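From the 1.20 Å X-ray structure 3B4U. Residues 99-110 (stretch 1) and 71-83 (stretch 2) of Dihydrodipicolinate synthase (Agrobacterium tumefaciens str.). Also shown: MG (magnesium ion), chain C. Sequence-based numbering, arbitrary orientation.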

# COMPACT_ATOMS: atom_id res chain seq x y z
N ALA B 99 14.18 -17.33 -8.46
CA ALA B 99 14.38 -15.95 -8.87
C ALA B 99 15.73 -15.46 -8.44
O ALA B 99 16.24 -15.82 -7.38
CB ALA B 99 13.28 -15.07 -8.28
N ARG B 100 16.31 -14.59 -9.26
CA ARG B 100 17.61 -14.01 -8.95
C ARG B 100 17.58 -13.21 -7.66
O ARG B 100 18.52 -13.26 -6.85
CB ARG B 100 18.05 -13.08 -10.10
CG ARG B 100 19.51 -12.76 -10.04
CD ARG B 100 19.93 -11.54 -10.81
NE ARG B 100 21.40 -11.37 -10.83
CZ ARG B 100 22.17 -10.93 -9.84
NH1 ARG B 100 21.70 -10.53 -8.68
NH2 ARG B 100 23.49 -10.86 -10.02
N ASN B 101 16.51 -12.43 -7.50
CA ASN B 101 16.39 -11.52 -6.38
C ASN B 101 14.92 -11.23 -6.14
O ASN B 101 14.07 -11.39 -7.04
CB ASN B 101 17.04 -10.12 -6.68
CG ASN B 101 18.53 -10.14 -6.78
OD1 ASN B 101 19.25 -10.11 -5.74
ND2 ASN B 101 19.02 -10.18 -7.97
N ILE B 102 14.65 -10.74 -4.94
CA ILE B 102 13.43 -10.02 -4.63
C ILE B 102 13.75 -8.53 -4.57
O ILE B 102 14.74 -8.15 -3.98
CB ILE B 102 12.89 -10.45 -3.24
CG1 ILE B 102 12.74 -11.97 -3.13
CG2 ILE B 102 11.55 -9.74 -2.95
CD1 ILE B 102 11.86 -12.60 -4.20
N LEU B 103 12.90 -7.69 -5.17
CA LEU B 103 12.95 -6.25 -4.98
C LEU B 103 11.88 -5.93 -3.98
O LEU B 103 10.69 -5.94 -4.31
CB LEU B 103 12.73 -5.54 -6.31
CG LEU B 103 12.67 -4.01 -6.20
CD1 LEU B 103 14.01 -3.44 -5.72
CD2 LEU B 103 12.26 -3.39 -7.54
N LEU B 104 12.28 -5.72 -2.73
CA LEU B 104 11.36 -5.62 -1.62
C LEU B 104 11.20 -4.20 -1.14
O LEU B 104 12.11 -3.59 -0.58
CB LEU B 104 11.85 -6.50 -0.47
CG LEU B 104 10.95 -6.58 0.76
CD1 LEU B 104 9.57 -7.17 0.46
CD2 LEU B 104 11.65 -7.36 1.88
N ALA B 105 9.99 -3.67 -1.32
CA ALA B 105 9.65 -2.38 -0.78
C ALA B 105 9.35 -2.49 0.70
O ALA B 105 8.83 -3.50 1.15
CB ALA B 105 8.45 -1.77 -1.51
N PRO B 106 9.62 -1.43 1.47
CA PRO B 106 9.05 -1.36 2.82
C PRO B 106 7.52 -1.24 2.71
O PRO B 106 7.01 -0.87 1.66
CB PRO B 106 9.65 -0.08 3.38
CG PRO B 106 9.78 0.79 2.16
CD PRO B 106 10.23 -0.14 1.07
N PRO B 107 6.82 -1.55 3.79
CA PRO B 107 5.39 -1.36 3.81
C PRO B 107 5.04 0.13 3.61
O PRO B 107 5.78 1.00 4.07
CB PRO B 107 5.02 -1.89 5.19
CG PRO B 107 6.25 -1.63 6.04
CD PRO B 107 7.36 -1.92 5.11
N SER B 108 3.91 0.40 2.96
CA SER B 108 3.63 1.72 2.40
C SER B 108 2.21 2.21 2.70
O SER B 108 1.69 3.07 1.97
CB SER B 108 3.93 1.72 0.89
OG SER B 108 3.10 0.84 0.15
N TYR B 109 1.60 1.69 3.75
CA TYR B 109 0.30 2.20 4.19
C TYR B 109 0.48 3.22 5.32
O TYR B 109 0.22 4.41 5.14
CB TYR B 109 -0.61 1.02 4.58
CG TYR B 109 -2.03 1.44 4.90
CD1 TYR B 109 -3.01 1.58 3.91
CD2 TYR B 109 -2.41 1.73 6.19
CE1 TYR B 109 -4.31 1.96 4.25
CE2 TYR B 109 -3.71 2.12 6.52
CZ TYR B 109 -4.63 2.24 5.55
OH TYR B 109 -5.94 2.62 5.86
N PHE B 110 0.99 2.79 6.47
CA PHE B 110 1.33 3.71 7.54
C PHE B 110 2.42 4.66 7.07
O PHE B 110 3.35 4.28 6.36
CB PHE B 110 1.76 2.97 8.81
CG PHE B 110 0.63 2.29 9.57
CD1 PHE B 110 -0.54 2.96 9.88
CD2 PHE B 110 0.75 0.98 9.99
CE1 PHE B 110 -1.54 2.32 10.60
CE2 PHE B 110 -0.25 0.36 10.72
CZ PHE B 110 -1.39 1.03 11.02
MG MG C . -0.40 -1.41 -0.08
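Stretch 2, residues 71-83: APSRIVTGVLVDS

How does stretch 2 approach stretch 1? After Ala71, which stays out of reach, a short 3-10 segment covers Pro72 and Ser73, where Ile75 N donates to Pro72 O at 2.9 Å and tightens the turn. Pro72 lies beside Ala99, with Ala99 CA 3.3 Å from Pro72 O in a CA-H...O contact. Ser73 turns its side chain away but lays its carbonyl by the arginine, Ser73 O to Arg100 CB being 3.3 Å. Arg74 also points away, and at Ile75 the chain becomes extended. There Arg100 N donates to Ile75 O at 2.8 Å and, weakly, to Pro72 O at 3.3 Å, so one amide ties both the turn and the strand start to stretch 1.

In which direction does the strand then run? Strand 75-79 lies parallel to the strand ending at Leu104, their axes 26° apart in direction (signed crossing angle -26°) and 4.6 Å apart at closest approach. The bonds alternate in the manner of a parallel ladder: Thr77 N donates to Asn101 O at 3.2 Å, Leu103 N to Thr77 O at 2.9 Å, Val79 N to Leu103 O at 2.8 Å, and Ala105 N to Val79 O at 2.9 Å. Thr77 thus pairs with Ile102, Gly78 with Leu103 and Val79 with Leu104.

What do the side chains do along this ladder? Val76 shares a face with Leu103, its CG1 4.2 Å from Leu103 CB. On the face of Ile102 and Leu104, Thr77 OG1 lies 3.3 Å from Ile102 CD1 and has no polar partner in the model. Gly78 brings its CA to 3.3 Å from Leu103 O. Val79 reaches both neighbours on its face, with CG2 3.6 Å from Ile102 CG2 and CG1 3.6 Å from Leu104 CD1.

How does the contact continue beyond the strand? Leu80 points away at CB, but its end returns, CD2 lying 3.7 Å from Ala105 CB. Val81 also turns its side chain away; its carbonyl makes a CA-H...O contact, Val81 O to Pro107 CA at 3.6 Å, and water 3 bridges the stretches, lying 2.8 Å from Val81 O and 2.9 Å from Ala105 O. Asp82 is the polar anchor: Ser108 N donates to Asp82 OD1 at 2.8 Å, while Asp82 OD2 binds MG at 2.1 Å, so the carboxylate joins the stretch 1 backbone to the metal. Ser83 leaves the contact and caps a helix that follows.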

# COMPACT_ATOMS: atom_id res chain seq x y z
N ALA B 71 14.97 -18.24 -17.82
CA ALA B 71 15.65 -18.78 -16.65
C ALA B 71 15.21 -18.02 -15.40
O ALA B 71 15.25 -16.79 -15.40
CB ALA B 71 17.17 -18.64 -16.82
N PRO B 72 14.85 -18.73 -14.31
CA PRO B 72 14.52 -18.02 -13.08
C PRO B 72 15.64 -17.07 -12.62
O PRO B 72 15.35 -16.01 -12.06
CB PRO B 72 14.29 -19.16 -12.08
CG PRO B 72 13.75 -20.28 -12.88
CD PRO B 72 14.51 -20.16 -14.23
N SER B 73 16.90 -17.43 -12.85
CA SER B 73 18.00 -16.56 -12.50
C SER B 73 18.09 -15.28 -13.30
O SER B 73 18.92 -14.42 -12.98
CB SER B 73 19.31 -17.33 -12.59
OG SER B 73 19.55 -17.76 -13.92
N ARG B 74 17.26 -15.14 -14.32
CA ARG B 74 17.12 -13.89 -15.05
C ARG B 74 15.83 -13.15 -14.70
O ARG B 74 15.48 -12.20 -15.39
CB ARG B 74 17.22 -14.13 -16.55
CG ARG B 74 18.65 -14.56 -16.95
CD ARG B 74 18.82 -14.63 -18.42
NE ARG B 74 20.16 -15.07 -18.75
CZ ARG B 74 20.48 -16.22 -19.37
NH1 ARG B 74 19.58 -17.13 -19.79
NH2 ARG B 74 21.76 -16.43 -19.60
N ILE B 75 15.18 -13.53 -13.60
CA ILE B 75 13.95 -12.90 -13.15
C ILE B 75 14.13 -12.37 -11.75
O ILE B 75 14.58 -13.06 -10.84
CB ILE B 75 12.78 -13.90 -13.16
CG1 ILE B 75 12.55 -14.44 -14.56
CG2 ILE B 75 11.50 -13.25 -12.62
CD1 ILE B 75 11.53 -15.57 -14.64
N VAL B 76 13.78 -11.10 -11.56
CA VAL B 76 13.67 -10.44 -10.26
C VAL B 76 12.18 -10.18 -10.04
O VAL B 76 11.49 -9.80 -10.99
CB VAL B 76 14.46 -9.12 -10.25
CG1 VAL B 76 14.29 -8.34 -8.95
CG2 VAL B 76 15.95 -9.39 -10.54
N THR B 77 11.66 -10.39 -8.83
CA THR B 77 10.26 -10.09 -8.56
C THR B 77 10.12 -8.97 -7.56
O THR B 77 10.65 -9.06 -6.44
CB THR B 77 9.50 -11.32 -8.07
OG1 THR B 77 10.09 -11.82 -6.88
CG2 THR B 77 9.51 -12.42 -9.10
N GLY B 78 9.35 -7.95 -7.90
CA GLY B 78 8.98 -6.91 -6.96
C GLY B 78 7.94 -7.40 -5.98
O GLY B 78 7.03 -8.14 -6.34
N VAL B 79 8.11 -6.99 -4.73
CA VAL B 79 7.18 -7.28 -3.63
C VAL B 79 6.92 -5.94 -2.97
O VAL B 79 7.82 -5.30 -2.47
CB VAL B 79 7.77 -8.32 -2.64
CG1 VAL B 79 6.85 -8.49 -1.44
CG2 VAL B 79 7.94 -9.68 -3.35
N LEU B 80 5.66 -5.51 -3.04
CA LEU B 80 5.21 -4.15 -2.79
C LEU B 80 4.03 -4.13 -1.85
O LEU B 80 3.08 -3.40 -2.04
CB LEU B 80 4.84 -3.45 -4.10
CG LEU B 80 5.87 -3.47 -5.24
CD1 LEU B 80 5.30 -2.76 -6.48
CD2 LEU B 80 7.20 -2.82 -4.82
N VAL B 81 4.06 -4.97 -0.83
CA VAL B 81 2.92 -5.16 0.09
C VAL B 81 3.22 -4.64 1.49
O VAL B 81 4.33 -4.14 1.80
CB VAL B 81 2.47 -6.63 0.12
CG1 VAL B 81 1.98 -7.03 -1.27
CG2 VAL B 81 3.60 -7.51 0.61
N ASP B 82 2.21 -4.68 2.34
CA ASP B 82 2.30 -3.97 3.62
C ASP B 82 2.35 -4.87 4.84
O ASP B 82 2.62 -4.39 5.93
CB ASP B 82 1.17 -2.96 3.73
CG ASP B 82 1.10 -2.10 2.49
OD1 ASP B 82 2.19 -1.64 2.06
OD2 ASP B 82 -0.00 -1.92 1.94
N SER B 83 2.10 -6.16 4.68
CA SER B 83 2.11 -7.08 5.80
C SER B 83 3.32 -7.97 5.71
O SER B 83 3.81 -8.33 4.63
CB SER B 83 0.83 -7.93 5.82
OG SER B 83 0.76 -8.78 4.69
O HOH W 1 21.10 -11.96 -13.92
O HOH W 2 1.58 -1.66 -0.53
O HOH W 3 6.62 -5.28 0.59
O HOH W 4 4.88 -1.49 0.07
O HOH W 5 0.05 0.61 0.10
O HOH W 6 -0.83 -3.44 -0.27